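Local coordinates for protein aspartate-semialdehyde dehydrogenase 2 (Vibrio cholerae, PDB 2R00) that catalyses the NADPH-dependent reductive dephosphorylation of L-aspartyl-4-phosphate to L-aspartate-semialdehyde, a step on the routes to lysine and methionine, at residues 2-7 with 27-32; 33-38 with 53-58; 148-153 with 249-254; 294-299 with 308-313. All blocks are in the same frame, centred on the assembly; numbering follows the deposited sequence.

Contact 1: 2-7 with 27-32; sequences QQFNVA and EFPVDE
Phe-4 and Asn-5 supply three of the four hydrogen bonds to residues 29-32, all to backbone atoms there. Phe-4 uses both its backbone N-H and its C=O: its N donates to Pro-29 O at 2.9 Å, while its O takes the N-H of Asp-31 at 2.8 Å from a donor standing 50° out of the carbonyl plane. Val-30 CA also touches Phe-4 O with a C-H. Two residues on, Val-6 N gives a nearly straight bond to Glu-32 O (2.9 Å).

Where the chain turns a corner at Asp-31, a side chain takes over. With CG of Asn-5 anti to its carbonyl carbon (chi1 -69°), OD1 accepts Glu-32 N at 2.9 Å, the donor lying in the amide plane but the bond bent to 139°. The amide's other end is satisfied too, ND2 reaching Gln-65 O in a weak bond. Pro-29 is the centre of an inverse gamma turn, closed by Val-30 N on Phe-28 O. Its CG lies alongside the Phe-4 ring, 4.0 Å from CD2, and Val-6 CG2 meets Phe-28 CE2; helix 316-335 packs on both phenyl rings. The parallel pairing of Phe-4 with Val-30 joins strands 4-9 and 30-37, which with helix 14-25 between them form the first beta-alpha-beta unit of a Rossmann-type nucleotide-binding domain.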
loop_
_atom_site.group_PDB
_atom_site.type_symbol
_atom_site.label_atom_id
_atom_site.label_comp_id
_atom_site.label_asym_id
_atom_site.label_seq_id
_atom_site.Cartn_x
_atom_site.Cartn_y
_atom_site.Cartn_z
ATOM N N GLN A 2 8.492 -37.055 -27.199
ATOM C CA GLN A 2 7.502 -37.470 -26.157
ATOM C C GLN A 2 6.400 -36.425 -25.970
ATOM O O GLN A 2 6.671 -35.252 -25.697
ATOM C CB GLN A 2 8.198 -37.757 -24.825
ATOM C CG GLN A 2 7.388 -38.638 -23.888
ATOM C CD GLN A 2 8.134 -39.011 -22.613
ATOM O OE1 GLN A 2 9.040 -38.300 -22.165
ATOM N NE2 GLN A 2 7.752 -40.134 -22.020
ATOM N N GLN A 3 5.157 -36.870 -26.129
ATOM C CA GLN A 3 4.005 -35.989 -26.063
ATOM C C GLN A 3 2.959 -36.533 -25.103
ATOM O O GLN A 3 2.789 -37.747 -24.972
ATOM C CB GLN A 3 3.410 -35.775 -27.454
ATOM C CG GLN A 3 4.343 -35.019 -28.396
ATOM C CD GLN A 3 3.629 -34.433 -29.594
ATOM O OE1 GLN A 3 3.784 -33.242 -29.897
ATOM N NE2 GLN A 3 2.836 -35.258 -30.285
ATOM N N PHE A 4 2.250 -35.621 -24.446
ATOM C CA PHE A 4 1.348 -35.990 -23.359
ATOM C C PHE A 4 -0.073 -35.530 -23.628
ATOM O O PHE A 4 -0.294 -34.475 -24.231
ATOM C CB PHE A 4 1.862 -35.404 -22.041
ATOM C CG PHE A 4 3.295 -35.736 -21.760
ATOM C CD1 PHE A 4 3.623 -36.822 -20.962
ATOM C CD2 PHE A 4 4.323 -34.976 -22.316
ATOM C CE1 PHE A 4 4.951 -37.146 -20.707
ATOM C CE2 PHE A 4 5.652 -35.292 -22.070
ATOM C CZ PHE A 4 5.968 -36.380 -21.262
ATOM N N ASN A 5 -1.032 -36.340 -23.195
ATOM C CA ASN A 5 -2.430 -35.960 -23.221
ATOM C C ASN A 5 -2.760 -35.109 -21.994
ATOM O O ASN A 5 -2.402 -35.457 -20.850
ATOM C CB ASN A 5 -3.327 -37.196 -23.288
ATOM C CG ASN A 5 -3.228 -37.924 -24.626
ATOM O OD1 ASN A 5 -2.977 -37.311 -25.671
ATOM N ND2 ASN A 5 -3.418 -39.241 -24.596
ATOM N N VAL A 6 -3.428 -33.989 -22.252
ATOM C CA VAL A 6 -3.689 -32.971 -21.240
ATOM C C VAL A 6 -5.151 -32.525 -21.261
ATOM O O VAL A 6 -5.728 -32.281 -22.327
ATOM C CB VAL A 6 -2.764 -31.741 -21.442
ATOM C CG1 VAL A 6 -3.007 -30.685 -20.357
ATOM C CG2 VAL A 6 -1.295 -32.169 -21.452
ATOM N N ALA A 7 -5.736 -32.428 -20.073
ATOM C CA ALA A 7 -7.081 -31.893 -19.892
ATOM C C ALA A 7 -7.020 -30.543 -19.194
ATOM O O ALA A 7 -6.175 -30.321 -18.310
ATOM C CB ALA A 7 -7.947 -32.856 -19.071
ATOM N N GLU A 27 4.698 -23.774 -26.041
ATOM C CA GLU A 27 4.967 -24.956 -26.868
ATOM C C GLU A 27 5.090 -26.240 -26.024
ATOM O O GLU A 27 6.003 -27.058 -26.211
ATOM C CB GLU A 27 6.204 -24.726 -27.759
ATOM C CG GLU A 27 6.084 -23.524 -28.719
ATOM C CD GLU A 27 7.399 -23.193 -29.429
ATOM O OE1 GLU A 27 8.080 -24.130 -29.906
ATOM O OE2 GLU A 27 7.752 -21.991 -29.513
ATOM N N PHE A 28 4.154 -26.408 -25.092
ATOM C CA PHE A 28 4.076 -27.627 -24.286
ATOM C C PHE A 28 3.849 -28.838 -25.196
ATOM O O PHE A 28 3.045 -28.750 -26.129
ATOM C CB PHE A 28 2.945 -27.527 -23.252
ATOM C CG PHE A 28 3.007 -28.591 -22.195
ATOM C CD1 PHE A 28 3.714 -28.378 -21.022
ATOM C CD2 PHE A 28 2.361 -29.809 -22.374
ATOM C CE1 PHE A 28 3.785 -29.370 -20.048
ATOM C CE2 PHE A 28 2.430 -30.810 -21.408
ATOM C CZ PHE A 28 3.138 -30.587 -20.245
ATOM N N PRO A 29 4.560 -29.961 -24.939
ATOM C CA PRO A 29 4.404 -31.139 -25.795
ATOM C C PRO A 29 3.060 -31.850 -25.586
ATOM O O PRO A 29 2.987 -32.879 -24.917
ATOM C CB PRO A 29 5.582 -32.027 -25.393
ATOM C CG PRO A 29 5.872 -31.652 -23.979
ATOM C CD PRO A 29 5.557 -30.183 -23.874
ATOM N N VAL A 30 2.011 -31.272 -26.159
ATOM C CA VAL A 30 0.678 -31.837 -26.098
ATOM C C VAL A 30 0.481 -32.768 -27.290
ATOM O O VAL A 30 0.753 -32.396 -28.442
ATOM C CB VAL A 30 -0.412 -30.735 -26.118
ATOM C CG1 VAL A 30 -1.822 -31.345 -26.186
ATOM C CG2 VAL A 30 -0.276 -29.829 -24.903
ATOM N N ASP A 31 0.037 -33.984 -26.988
ATOM C CA ASP A 31 -0.453 -34.909 -27.983
ATOM C C ASP A 31 -1.914 -34.539 -28.213
ATOM O O ASP A 31 -2.241 -33.846 -29.183
ATOM C CB ASP A 31 -0.286 -36.345 -27.471
ATOM C CG ASP A 31 -0.874 -37.393 -28.414
ATOM O OD1 ASP A 31 -0.805 -38.585 -28.049
ATOM O OD2 ASP A 31 -1.400 -37.041 -29.499
ATOM N N GLU A 32 -2.789 -34.952 -27.299
ATOM C CA GLU A 32 -4.191 -34.557 -27.367
ATOM C C GLU A 32 -4.591 -33.641 -26.207
ATOM O O GLU A 32 -4.240 -33.892 -25.050
ATOM C CB GLU A 32 -5.078 -35.792 -27.383
ATOM C CG GLU A 32 -6.430 -35.591 -28.037
ATOM C CD GLU A 32 -7.079 -36.912 -28.427
ATOM O OE1 GLU A 32 -6.360 -37.944 -28.500
ATOM O OE2 GLU A 32 -8.310 -36.916 -28.649
#

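Contact 2: 33-38 with 53-58; sequences LFLLAS and VRVQNV
Two neighbouring parallel strands of the nucleotide-binding sheet, 30-37 and 51-57, meet here near its edge, their short axes 42° apart. Three backbone bonds form a ladder: Gln-56 N to Leu-35 O, Ala-37 N to Gln-56 O at 3.1 Å, and Val-58 N to Ala-37 O. Before the ladder begins, the strands splay and a water fills in. It accepts from Leu-35 N and donates to Arg-54 O at 2.7 Å and to Gln-56 OE1, so one molecule ties both backbones to a side chain.

That side chain lies beside Leu-36 of the other strand. Gln-56 CG sits between its own backbone N and carbonyl carbon (chi1 52°), which sets it 3.6 Å from Leu-36 CD2, the two side chains pointing the same way; OE1 then arrives in plane at the edge of the Phe-34 ring, 3.8 Å from CD2. Around Leu-35 and Val-55, Val-53 CG1 presses on Leu-35 CG at 3.7 Å, the side chains crossing at about a right angle, and Val-55 divides its methyls, CG1 against Ala-37 CB at 3.7 Å and CG2 against Leu-35 CB. Leu-33 and Leu-35 both touch Leu-20 of helix 14-25, and Tyr-46 of strand 45-48 touches Leu-35 and Val-55; Leu-36 reaches Phe-9 of strand 4-9 as well as Phe-61 and Trp-63 in loops.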
loop_
_atom_site.group_PDB
_atom_site.type_symbol
_atom_site.label_atom_id
_atom_site.label_comp_id
_atom_site.label_asym_id
_atom_site.label_seq_id
_atom_site.Cartn_x
_atom_site.Cartn_y
_atom_site.Cartn_z
ATOM N N LEU A 33 -5.325 -32.581 -26.531
ATOM C CA LEU A 33 -5.858 -31.674 -25.520
ATOM C C LEU A 33 -7.347 -31.914 -25.361
ATOM O O LEU A 33 -8.070 -31.993 -26.357
ATOM C CB LEU A 33 -5.594 -30.208 -25.904
ATOM C CG LEU A 33 -6.096 -29.131 -24.934
ATOM C CD1 LEU A 33 -5.310 -29.161 -23.620
ATOM C CD2 LEU A 33 -6.018 -27.756 -25.565
ATOM N N PHE A 34 -7.796 -32.043 -24.110
ATOM C CA PHE A 34 -9.220 -32.176 -23.799
ATOM C C PHE A 34 -9.699 -30.977 -22.983
ATOM O O PHE A 34 -9.017 -30.521 -22.058
ATOM C CB PHE A 34 -9.505 -33.486 -23.049
ATOM C CG PHE A 34 -9.088 -34.723 -23.799
ATOM C CD1 PHE A 34 -7.795 -35.221 -23.687
ATOM C CD2 PHE A 34 -9.992 -35.392 -24.620
ATOM C CE1 PHE A 34 -7.398 -36.372 -24.381
ATOM C CE2 PHE A 34 -9.606 -36.540 -25.314
ATOM C CZ PHE A 34 -8.308 -37.026 -25.195
ATOM N N LEU A 35 -10.863 -30.457 -23.342
ATOM C CA LEU A 35 -11.431 -29.322 -22.643
ATOM C C LEU A 35 -12.722 -29.751 -21.968
ATOM O O LEU A 35 -13.636 -30.265 -22.622
ATOM C CB LEU A 35 -11.661 -28.150 -23.603
ATOM C CG LEU A 35 -10.426 -27.652 -24.361
ATOM C CD1 LEU A 35 -10.796 -26.555 -25.369
ATOM C CD2 LEU A 35 -9.330 -27.167 -23.404
ATOM N N LEU A 36 -12.775 -29.563 -20.653
ATOM C CA LEU A 36 -13.894 -30.027 -19.840
ATOM C C LEU A 36 -14.591 -28.865 -19.153
ATOM O O LEU A 36 -13.958 -27.885 -18.765
ATOM C CB LEU A 36 -13.417 -31.048 -18.796
ATOM C CG LEU A 36 -12.538 -32.184 -19.328
ATOM C CD1 LEU A 36 -11.796 -32.911 -18.219
ATOM C CD2 LEU A 36 -13.375 -33.143 -20.164
ATOM N N ALA A 37 -15.909 -28.980 -19.038
ATOM C CA ALA A 37 -16.730 -28.027 -18.300
ATOM C C ALA A 37 -18.046 -28.703 -17.909
ATOM O O ALA A 37 -18.174 -29.923 -18.018
ATOM C CB ALA A 37 -16.986 -26.777 -19.136
ATOM N N SER A 38 -19.011 -27.913 -17.447
ATOM C CA SER A 38 -20.344 -28.428 -17.157
ATOM C C SER A 38 -21.097 -28.659 -18.470
ATOM O O SER A 38 -20.602 -28.322 -19.551
ATOM C CB SER A 38 -21.119 -27.466 -16.246
ATOM O OG SER A 38 -21.752 -26.442 -17.002
ATOM N N VAL A 53 -10.579 -27.920 -30.849
ATOM C CA VAL A 53 -10.883 -28.702 -29.656
ATOM C C VAL A 53 -12.298 -28.378 -29.171
ATOM O O VAL A 53 -12.661 -27.208 -29.045
ATOM C CB VAL A 53 -9.849 -28.473 -28.519
ATOM C CG1 VAL A 53 -9.989 -29.569 -27.465
ATOM C CG2 VAL A 53 -8.425 -28.474 -29.063
ATOM N N ARG A 54 -13.091 -29.420 -28.908
ATOM C CA ARG A 54 -14.477 -29.246 -28.477
ATOM C C ARG A 54 -14.655 -29.517 -26.982
ATOM O O ARG A 54 -14.286 -30.586 -26.486
ATOM C CB ARG A 54 -15.419 -30.149 -29.284
ATOM C CG ARG A 54 -16.907 -29.919 -28.988
ATOM C CD ARG A 54 -17.830 -30.756 -29.891
ATOM N NE ARG A 54 -17.396 -30.776 -31.293
ATOM C CZ ARG A 54 -17.731 -29.880 -32.219
ATOM N NH1 ARG A 54 -18.538 -28.852 -31.931
ATOM N NH2 ARG A 54 -17.258 -30.017 -33.452
ATOM N N VAL A 55 -15.253 -28.555 -26.283
ATOM C CA VAL A 55 -15.565 -28.708 -24.852
ATOM C C VAL A 55 -16.563 -29.857 -24.663
ATOM O O VAL A 55 -17.556 -29.957 -25.392
ATOM C CB VAL A 55 -16.116 -27.396 -24.237
ATOM C CG1 VAL A 55 -16.443 -27.563 -22.746
ATOM C CG2 VAL A 55 -15.124 -26.243 -24.443
ATOM N N GLN A 56 -16.275 -30.740 -23.711
ATOM C CA GLN A 56 -17.204 -31.814 -23.364
ATOM C C GLN A 56 -17.595 -31.763 -21.890
ATOM O O GLN A 56 -16.970 -31.064 -21.088
ATOM C CB GLN A 56 -16.648 -33.199 -23.745
ATOM C CG GLN A 56 -15.262 -33.503 -23.224
ATOM C CD GLN A 56 -14.668 -34.765 -23.819
ATOM O OE1 GLN A 56 -13.699 -34.704 -24.584
ATOM N NE2 GLN A 56 -15.243 -35.921 -23.473
ATOM N N ASN A 57 -18.645 -32.498 -21.549
ATOM C CA ASN A 57 -19.146 -32.556 -20.187
ATOM C C ASN A 57 -18.221 -33.406 -19.323
ATOM O O ASN A 57 -17.901 -34.546 -19.666
ATOM C CB ASN A 57 -20.573 -33.113 -20.205
ATOM C CG ASN A 57 -21.254 -33.057 -18.851
ATOM O OD1 ASN A 57 -20.633 -32.780 -17.822
ATOM N ND2 ASN A 57 -22.550 -33.337 -18.847
ATOM N N VAL A 58 -17.771 -32.832 -18.212
ATOM C CA VAL A 58 -16.905 -33.541 -17.261
ATOM C C VAL A 58 -17.552 -34.837 -16.733
ATOM O O VAL A 58 -16.858 -35.822 -16.493
ATOM C CB VAL A 58 -16.439 -32.603 -16.089
ATOM C CG1 VAL A 58 -17.623 -32.120 -15.233
ATOM C CG2 VAL A 58 -15.370 -33.272 -15.249
HETATM O O HOH W 1 -12.240 -31.963 -25.437
#

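Contact 3: 148-153 with 249-254; sequences GIERIN and HVETRA
A classic beta bulge interrupts the antiparallel pairing of strands 149-159 and 244-252 in the dimerisation domain: Glu-150 and Arg-151 both face Glu-251. The carbonyl of Glu-251 therefore serves two donors, Glu-150 N at 2.8 Å and, weakly, Arg-151 N at 3.3 Å. Toward Asn-153 the ladder is regular, with Glu-251 N on Arg-151 O almost straight at 177° and Asn-153 exchanging two bonds with His-249.

One face, with Ile-149, Ile-152 and Val-250, is mostly apolar. Ile-152 CG1 runs alongside Val-250 CG1, 3.9 Å away, and Leu-140 of helix 131-147 packs on Ile-152. The other face carries charge at the dimer interface. Arg-151, its chain bent at chi3, lays its guanidinium over the aliphatic part of Glu-251, NH1 standing 4.1 Å from CG; OE2 lies well out of the guanidinium plane, so only attraction between charges can be expected there. Long, weak ion pairs link Arg-151 to Glu-251, and Glu-251 to Arg-151, of the second subunit, and Asn-153 ND2 bonds to Asp-300 of that subunit.

At the other end, Arg-253 spreads one guanidinium face over the backbone of Ile-149 and Glu-150, with Glu-150 CA 3.9 Å above its centre. Two waters lie in plane at its edge: one joins Arg-253 NE to Ile-149 N, and the second accepts from NH2 and donates to Ile-149 O at 2.7 Å.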
loop_
_atom_site.group_PDB
_atom_site.type_symbol
_atom_site.label_atom_id
_atom_site.label_comp_id
_atom_site.label_asym_id
_atom_site.label_seq_id
_atom_site.Cartn_x
_atom_site.Cartn_y
_atom_site.Cartn_z
ATOM N N GLY A 148 18.616 -14.555 4.020
ATOM C CA GLY A 148 17.578 -15.106 4.900
ATOM C C GLY A 148 16.470 -14.099 5.151
ATOM O O GLY A 148 16.658 -12.898 4.953
ATOM N N ILE A 149 15.306 -14.589 5.567
ATOM C CA ILE A 149 14.187 -13.717 5.905
ATOM C C ILE A 149 13.604 -14.106 7.257
ATOM O O ILE A 149 13.232 -15.260 7.483
ATOM C CB ILE A 149 13.072 -13.721 4.821
ATOM C CG1 ILE A 149 13.614 -13.229 3.474
ATOM C CG2 ILE A 149 11.882 -12.846 5.273
ATOM C CD1 ILE A 149 12.641 -13.360 2.332
ATOM N N GLU A 150 13.539 -13.120 8.146
ATOM C CA GLU A 150 13.020 -13.283 9.494
ATOM C C GLU A 150 11.527 -12.971 9.511
ATOM O O GLU A 150 10.726 -13.742 10.045
ATOM C CB GLU A 150 13.779 -12.342 10.434
ATOM C CG GLU A 150 13.499 -12.511 11.916
ATOM C CD GLU A 150 14.403 -11.629 12.776
ATOM O OE1 GLU A 150 14.676 -12.010 13.942
ATOM O OE2 GLU A 150 14.856 -10.561 12.282
ATOM N N ARG A 151 11.162 -11.840 8.905
ATOM C CA ARG A 151 9.788 -11.370 8.907
ATOM C C ARG A 151 9.425 -10.686 7.587
ATOM O O ARG A 151 10.211 -9.902 7.051
ATOM C CB ARG A 151 9.588 -10.407 10.071
ATOM C CG ARG A 151 8.140 -10.072 10.374
ATOM C CD ARG A 151 8.030 -9.064 11.516
ATOM N NE ARG A 151 9.163 -9.171 12.432
ATOM C CZ ARG A 151 10.033 -8.192 12.664
ATOM N NH1 ARG A 151 9.882 -7.014 12.064
ATOM N NH2 ARG A 151 11.043 -8.387 13.505
ATOM N N ILE A 152 8.238 -11.014 7.067
ATOM C CA ILE A 152 7.660 -10.327 5.899
ATOM C C ILE A 152 6.383 -9.617 6.332
ATOM O O ILE A 152 5.471 -10.242 6.891
ATOM C CB ILE A 152 7.290 -11.309 4.744
ATOM C CG1 ILE A 152 8.518 -12.086 4.250
ATOM C CG2 ILE A 152 6.637 -10.551 3.571
ATOM C CD1 ILE A 152 8.174 -13.399 3.507
ATOM N N ASN A 153 6.330 -8.312 6.082
ATOM C CA ASN A 153 5.089 -7.559 6.156
ATOM C C ASN A 153 4.687 -7.148 4.737
ATOM O O ASN A 153 5.464 -6.517 4.009
ATOM C CB ASN A 153 5.242 -6.339 7.075
ATOM C CG ASN A 153 5.258 -6.723 8.563
ATOM O OD1 ASN A 153 6.025 -7.590 8.979
ATOM N ND2 ASN A 153 4.408 -6.078 9.360
ATOM N N HIS A 249 7.629 -5.405 2.695
ATOM C CA HIS A 249 8.761 -5.132 3.564
ATOM C C HIS A 249 9.298 -6.447 4.120
ATOM O O HIS A 249 8.524 -7.265 4.631
ATOM C CB HIS A 249 8.383 -4.202 4.722
ATOM C CG HIS A 249 9.493 -4.015 5.711
ATOM N ND1 HIS A 249 10.504 -3.096 5.533
ATOM C CD2 HIS A 249 9.772 -4.660 6.868
ATOM C CE1 HIS A 249 11.345 -3.169 6.551
ATOM N NE2 HIS A 249 10.924 -4.112 7.373
ATOM N N VAL A 250 10.612 -6.639 4.017
ATOM C CA VAL A 250 11.261 -7.819 4.580
ATOM C C VAL A 250 12.360 -7.473 5.585
ATOM O O VAL A 250 13.176 -6.580 5.370
ATOM C CB VAL A 250 11.780 -8.814 3.487
ATOM C CG1 VAL A 250 10.620 -9.283 2.615
ATOM C CG2 VAL A 250 12.852 -8.201 2.627
ATOM N N GLU A 251 12.329 -8.178 6.704
ATOM C CA GLU A 251 13.361 -8.109 7.711
ATOM C C GLU A 251 14.275 -9.301 7.421
ATOM O O GLU A 251 13.846 -10.461 7.513
ATOM C CB GLU A 251 12.713 -8.213 9.091
ATOM C CG GLU A 251 13.535 -7.697 10.237
ATOM C CD GLU A 251 13.866 -6.218 10.138
ATOM O OE1 GLU A 251 14.998 -5.880 10.513
ATOM O OE2 GLU A 251 13.032 -5.400 9.693
ATOM N N THR A 252 15.502 -9.010 7.001
ATOM C CA THR A 252 16.457 -10.056 6.606
ATOM C C THR A 252 17.309 -10.499 7.803
ATOM O O THR A 252 17.320 -9.831 8.844
ATOM C CB THR A 252 17.358 -9.595 5.437
ATOM O OG1 THR A 252 18.121 -8.455 5.839
ATOM C CG2 THR A 252 16.521 -9.229 4.217
ATOM N N ARG A 253 17.996 -11.635 7.676
ATOM C CA ARG A 253 18.821 -12.128 8.787
ATOM C C ARG A 253 20.241 -11.558 8.718
ATOM O O ARG A 253 20.962 -11.561 9.710
ATOM C CB ARG A 253 18.818 -13.664 8.868
ATOM C CG ARG A 253 17.440 -14.276 9.108
ATOM C CD ARG A 253 17.521 -15.748 9.519
ATOM N NE ARG A 253 16.208 -16.399 9.519
ATOM C CZ ARG A 253 15.345 -16.381 10.537
ATOM N NH1 ARG A 253 15.637 -15.750 11.666
ATOM N NH2 ARG A 253 14.180 -17.007 10.431
ATOM N N ALA A 254 20.621 -11.065 7.539
ATOM C CA ALA A 254 21.868 -10.318 7.355
ATOM C C ALA A 254 21.588 -9.057 6.544
ATOM O O ALA A 254 20.679 -9.057 5.703
ATOM C CB ALA A 254 22.905 -11.173 6.652
HETATM O O HOH W 2 15.956 -17.323 6.748
HETATM O O HOH W 3 13.813 -17.871 8.059
#

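Contact 4: 294-299 with 308-313; sequences VGRVRN and NLWVVA
Arg-296 holds its guanidinium over the indole of Trp-310 in a cation-pi contact across the beta hairpin of strands 292-300 and 306-313. CZ stands 4.0 Å from the centroid of the five-membered ring, only 5° off its normal, yet the two planes are 65° apart. The guanidinium thus comes down edge first, with NH2 3.2 Å from CD2.

The contact lies at a beta bulge. Gly-295 and Trp-310 exchange two backbone bonds of 3.0 Å; Arg-298 and Asn-308 exchange two more, but the register slips by one between the pairs, and Arg-296 has a positive phi of 51°. Val-294 CG1 meets Leu-309 CD1 at 3.8 Å, and Val-297 CG2 meets Leu-309 CB; helix 258-267 packs on both valines.

Farther out, the Tyr-157 ring meets that of Trp-310 with nearly parallel planes, and Cys-197 of the second subunit packs on the indole. Arg-298 crosses the dimer interface to a salt bridge with Glu-213 of that subunit, while Arg-296 CG sits 3.9 Å above the centre of the Arg-298 guanidinium.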
loop_
_atom_site.group_PDB
_atom_site.type_symbol
_atom_site.label_atom_id
_atom_site.label_comp_id
_atom_site.label_asym_id
_atom_site.label_seq_id
_atom_site.Cartn_x
_atom_site.Cartn_y
_atom_site.Cartn_z
ATOM N N VAL A 294 8.822 -5.730 -10.742
ATOM C CA VAL A 294 9.337 -5.245 -9.448
ATOM C C VAL A 294 9.885 -3.814 -9.572
ATOM O O VAL A 294 10.509 -3.473 -10.575
ATOM C CB VAL A 294 10.400 -6.211 -8.851
ATOM C CG1 VAL A 294 10.976 -5.671 -7.547
ATOM C CG2 VAL A 294 9.796 -7.619 -8.613
ATOM N N GLY A 295 9.600 -2.976 -8.572
ATOM C CA GLY A 295 10.104 -1.593 -8.532
ATOM C C GLY A 295 10.142 -1.012 -7.131
ATOM O O GLY A 295 9.816 -1.704 -6.158
ATOM N N ARG A 296 10.526 0.264 -7.034
ATOM C CA ARG A 296 10.626 0.997 -5.763
ATOM C C ARG A 296 11.443 0.206 -4.733
ATOM O O ARG A 296 11.076 0.130 -3.562
ATOM C CB ARG A 296 9.217 1.395 -5.231
ATOM C CG ARG A 296 9.182 2.433 -4.087
ATOM C CD ARG A 296 7.856 3.251 -4.042
ATOM N NE ARG A 296 6.711 2.460 -4.489
ATOM C CZ ARG A 296 5.646 2.923 -5.135
ATOM N NH1 ARG A 296 5.516 4.206 -5.452
ATOM N NH2 ARG A 296 4.698 2.072 -5.468
ATOM N N VAL A 297 12.552 -0.384 -5.193
ATOM C CA VAL A 297 13.447 -1.195 -4.339
ATOM C C VAL A 297 14.418 -0.333 -3.519
ATOM O O VAL A 297 15.244 0.391 -4.081
ATOM C CB VAL A 297 14.239 -2.245 -5.169
ATOM C CG1 VAL A 297 15.135 -3.106 -4.262
ATOM C CG2 VAL A 297 13.289 -3.127 -6.007
ATOM N N ARG A 298 14.317 -0.420 -2.192
ATOM C CA ARG A 298 15.093 0.446 -1.297
ATOM C C ARG A 298 15.194 -0.105 0.123
ATOM O O ARG A 298 14.304 -0.820 0.577
ATOM C CB ARG A 298 14.515 1.873 -1.292
ATOM C CG ARG A 298 13.079 2.002 -0.754
ATOM C CD ARG A 298 12.377 3.203 -1.358
ATOM N NE ARG A 298 11.046 3.461 -0.793
ATOM C CZ ARG A 298 10.363 4.584 -1.015
ATOM N NH1 ARG A 298 10.882 5.536 -1.786
ATOM N NH2 ARG A 298 9.159 4.765 -0.484
ATOM N N ASN A 299 16.279 0.226 0.821
ATOM C CA ASN A 299 16.430 -0.169 2.213
ATOM C C ASN A 299 15.570 0.708 3.108
ATOM O O ASN A 299 15.154 1.804 2.703
ATOM C CB ASN A 299 17.887 -0.066 2.673
ATOM C CG ASN A 299 18.774 -1.151 2.093
ATOM O OD1 ASN A 299 19.635 -0.871 1.271
ATOM N ND2 ASN A 299 18.568 -2.401 2.522
ATOM N N ASN A 308 12.643 -2.999 1.119
ATOM C CA ASN A 308 11.314 -2.652 0.635
ATOM C C ASN A 308 11.262 -2.768 -0.883
ATOM O O ASN A 308 12.217 -2.414 -1.566
ATOM C CB ASN A 308 10.962 -1.212 1.024
ATOM C CG ASN A 308 10.938 -1.003 2.518
ATOM O OD1 ASN A 308 9.948 -1.317 3.181
ATOM N ND2 ASN A 308 12.028 -0.470 3.059
ATOM N N LEU A 309 10.140 -3.259 -1.396
ATOM C CA LEU A 309 9.903 -3.355 -2.833
ATOM C C LEU A 309 8.407 -3.466 -3.081
ATOM O O LEU A 309 7.657 -3.862 -2.189
ATOM C CB LEU A 309 10.628 -4.566 -3.443
ATOM C CG LEU A 309 10.245 -5.967 -2.930
ATOM C CD1 LEU A 309 10.411 -6.996 -4.016
ATOM C CD2 LEU A 309 11.040 -6.352 -1.705
ATOM N N TRP A 310 7.989 -3.100 -4.288
ATOM C CA TRP A 310 6.629 -3.314 -4.758
ATOM C C TRP A 310 6.649 -4.284 -5.923
ATOM O O TRP A 310 7.579 -4.285 -6.728
ATOM C CB TRP A 310 5.988 -1.999 -5.198
ATOM C CG TRP A 310 5.524 -1.138 -4.046
ATOM C CD1 TRP A 310 6.296 -0.640 -3.031
ATOM C CD2 TRP A 310 4.193 -0.662 -3.809
ATOM N NE1 TRP A 310 5.522 0.108 -2.170
ATOM C CE2 TRP A 310 4.230 0.115 -2.627
ATOM C CE3 TRP A 310 2.969 -0.821 -4.476
ATOM C CZ2 TRP A 310 3.092 0.733 -2.102
ATOM C CZ3 TRP A 310 1.844 -0.215 -3.956
ATOM C CH2 TRP A 310 1.910 0.562 -2.782
ATOM N N VAL A 311 5.623 -5.124 -5.985
ATOM C CA VAL A 311 5.540 -6.198 -6.962
ATOM C C VAL A 311 4.181 -6.087 -7.621
ATOM O O VAL A 311 3.163 -5.959 -6.935
ATOM C CB VAL A 311 5.688 -7.591 -6.279
ATOM C CG1 VAL A 311 5.717 -8.700 -7.313
ATOM C CG2 VAL A 311 6.924 -7.639 -5.426
ATOM N N VAL A 312 4.165 -6.106 -8.950
ATOM C CA VAL A 312 2.936 -5.935 -9.712
ATOM C C VAL A 312 2.737 -7.094 -10.700
ATOM O O VAL A 312 3.697 -7.618 -11.268
ATOM C CB VAL A 312 2.899 -4.543 -10.435
ATOM C CG1 VAL A 312 1.747 -4.455 -11.421
ATOM C CG2 VAL A 312 2.780 -3.403 -9.412
ATOM N N ALA A 313 1.482 -7.505 -10.855
ATOM C CA ALA A 313 1.046 -8.348 -11.969
ATOM C C ALA A 313 -0.036 -7.589 -12.710
ATOM O O ALA A 313 -1.063 -7.215 -12.113
ATOM C CB ALA A 313 0.494 -9.668 -11.471
#

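Overall arrangement
The four contacts illustrate how a two-domain enzyme builds each half around its own sheet. Contacts 1 and 2, centres 15 Å apart, share strand 30-37 and are joined where Val-6 O and Phe-34 N, 2.7 Å apart, probably hydrogen-bond. Contacts 3 and 4, centres 14 Å apart, belong to the dimerisation sheet; His-249 ND1 and Asn-308 OD1 connect them at 3.0 Å. Between the pairs, centres are 37 to 45 Å apart. Contact 2 borders the predicted NADP(+) site, the Val-55 and Thr-12 side chains being about 4 Å apart; in contact 4 the Val-311 side chain is about 7 Å from that of His-244, the predicted proton acceptor, and about 9 Å from that of catalytic Cys-131.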